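Local coordinates for ferripyochelin binding protein (Salmonella enterica subsp. enterica serovar Typhimurium, PDB 3R3R) that binds zinc and, as a left-handed beta-helix protein of the gamma-class carbonic anhydrase family, may have a related zinc-dependent activity, at residues Asp51-Ala56 and Thr72-Ser77. Residues are numbered along the deposited sequence; the frame is centred on the assembly and turned at random.
Sequences DVNYVA and THKSSS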
loop_
_atom_site.group_PDB
_atom_site.type_symbol
_atom_site.label_atom_id
_atom_site.label_comp_id
_atom_site.label_asym_id
_atom_site.label_seq_id
_atom_site.Cartn_x
_atom_site.Cartn_y
_atom_site.Cartn_z
ATOM N N ASP A 51 1.641 2.428 14.104
ATOM C CA ASP A 51 1.769 2.740 15.521
ATOM C C ASP A 51 2.018 4.213 15.818
ATOM O O ASP A 51 1.190 4.853 16.455
ATOM C CB ASP A 51 2.815 1.822 16.207
ATOM C CG ASP A 51 4.162 1.729 15.460
ATOM O OD1 ASP A 51 4.445 2.482 14.521
ATOM O OD2 ASP A 51 4.946 0.862 15.870
ATOM N N VAL A 52 3.097 4.764 15.292
ATOM C CA VAL A 52 3.451 6.158 15.527
ATOM C C VAL A 52 2.710 7.107 14.586
ATOM O O VAL A 52 2.804 8.309 14.709
ATOM C CB VAL A 52 4.972 6.383 15.484
ATOM C CG1 VAL A 52 5.642 5.518 16.508
ATOM C CG2 VAL A 52 5.527 6.099 14.091
ATOM N N ASN A 53 1.989 6.534 13.632
ATOM C CA ASN A 53 1.101 7.314 12.776
ATOM C C ASN A 53 0.135 6.340 12.103
ATOM O O ASN A 53 0.316 5.124 12.216
ATOM C CB ASN A 53 1.893 8.135 11.764
ATOM C CG ASN A 53 1.332 9.520 11.586
ATOM O OD1 ASN A 53 0.112 9.706 11.495
ATOM N ND2 ASN A 53 2.217 10.507 11.522
ATOM N N TYR A 54 -0.899 6.856 11.442
ATOM C CA TYR A 54 -1.903 5.974 10.859
ATOM C C TYR A 54 -1.557 5.549 9.440
ATOM O O TYR A 54 -0.752 6.196 8.739
ATOM C CB TYR A 54 -3.301 6.606 10.895
ATOM C CG TYR A 54 -3.538 7.726 9.913
ATOM C CD1 TYR A 54 -4.041 7.459 8.651
ATOM C CD2 TYR A 54 -3.278 9.055 10.250
ATOM C CE1 TYR A 54 -4.281 8.466 7.743
ATOM C CE2 TYR A 54 -3.516 10.091 9.334
ATOM C CZ TYR A 54 -4.019 9.774 8.078
ATOM O OH TYR A 54 -4.271 10.751 7.142
ATOM N N VAL A 55 -2.196 4.451 9.030
ATOM C CA VAL A 55 -2.143 3.927 7.671
ATOM C C VAL A 55 -3.583 3.784 7.184
ATOM O O VAL A 55 -4.397 3.156 7.860
ATOM C CB VAL A 55 -1.453 2.548 7.641
ATOM C CG1 VAL A 55 -1.453 2.007 6.221
ATOM C CG2 VAL A 55 -0.027 2.643 8.185
ATOM N N ALA A 56 -3.906 4.403 6.048
ATOM C CA ALA A 56 -5.254 4.306 5.470
ATOM C C ALA A 56 -5.131 3.725 4.078
ATOM O O ALA A 56 -4.366 4.248 3.259
ATOM C CB ALA A 56 -5.951 5.678 5.433
ATOM N N THR A 72 6.193 7.852 9.727
ATOM C CA THR A 72 7.069 8.641 10.585
ATOM C C THR A 72 6.267 9.285 11.717
ATOM O O THR A 72 5.148 9.786 11.522
ATOM C CB THR A 72 7.848 9.696 9.755
ATOM O OG1 THR A 72 8.781 8.998 8.919
ATOM C CG2 THR A 72 8.645 10.657 10.639
ATOM N N HIS A 73 6.850 9.247 12.907
ATOM C CA HIS A 73 6.231 9.760 14.122
ATOM C C HIS A 73 6.063 11.271 14.114
ATOM O O HIS A 73 6.681 11.999 13.316
ATOM C CB HIS A 73 7.069 9.319 15.331
ATOM C CG HIS A 73 8.327 10.110 15.530
ATOM N ND1 HIS A 73 9.434 9.967 14.718
ATOM C CD2 HIS A 73 8.663 11.029 16.467
ATOM C CE1 HIS A 73 10.393 10.771 15.143
ATOM N NE2 HIS A 73 9.945 11.437 16.192
ATOM N N LYS A 74 5.243 11.733 15.051
ATOM C CA LYS A 74 4.909 13.141 15.196
ATOM C C LYS A 74 5.869 13.761 16.194
ATOM O O LYS A 74 6.106 13.198 17.267
ATOM C CB LYS A 74 3.469 13.256 15.691
ATOM C CG LYS A 74 2.476 12.679 14.708
ATOM C CD LYS A 74 1.138 12.430 15.399
ATOM C CE LYS A 74 0.151 11.765 14.442
ATOM N NZ LYS A 74 -1.115 11.361 15.111
ATOM N N SER A 75 6.411 14.924 15.855
ATOM C CA SER A 75 7.369 15.589 16.733
ATOM C C SER A 75 7.342 17.086 16.458
ATOM O O SER A 75 6.648 17.556 15.556
ATOM C CB SER A 75 8.777 15.045 16.484
ATOM O OG SER A 75 9.244 15.467 15.220
ATOM N N SER A 76 8.092 17.850 17.237
ATOM C CA SER A 76 8.042 19.310 17.150
ATOM C C SER A 76 8.435 19.871 15.790
ATOM O O SER A 76 7.910 20.873 15.354
ATOM C CB SER A 76 8.806 19.965 18.305
ATOM O OG SER A 76 10.171 19.621 18.272
ATOM N N SER A 77 9.390 19.225 15.129
ATOM C CA SER A 77 9.808 19.634 13.790
ATOM C C SER A 77 8.865 19.137 12.697
ATOM O O SER A 77 9.003 19.507 11.549
ATOM C CB SER A 77 11.226 19.138 13.490
ATOM O OG SER A 77 11.287 17.739 13.607
HETATM O O HOH W 1 3.767 9.842 16.696
#
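N53 meets T72 and K74 where a corner of the left-handed beta-helix, at residues 51-53, touches the long loop between strands 68-70 and 84-86. Along N53, CB lies 3.7 Å from T72 O and CG sits 3.8 Å from K74 CE. At the tip, N53 ND2 donates to T72 O over 3.0 Å; the N-H...O angle of 172° shows a straight bond, and T72 O lies only 4° out of the amide plane. ND2 also bonds to the carbonyl of H80, so one amide holds two points of the loop. OD1 accepts the backbone N of Y54 on a lone pair, which, with the ND2 bonds, fixes the amide flip. The extended K74 chain crosses this side chain at about a right angle, bringing K74 CE 3.6 Å from N53 OD1. Beside it V52 packs on H73, CB to CB 3.6 Å; chi1 -58° puts V52 CG1 anti to the carbonyl carbon and leaves CG2 against H73 N. D51 OD1 bonds to the zinc ligand H70. The T72 side chain lies about 3 Å from that of zinc ligand H99, and T72 OG1 bonds to D117 OD2. One water bridges the backbones, donating to V52 O at 2.7 Å and accepting from K74 N at 2.9 Å.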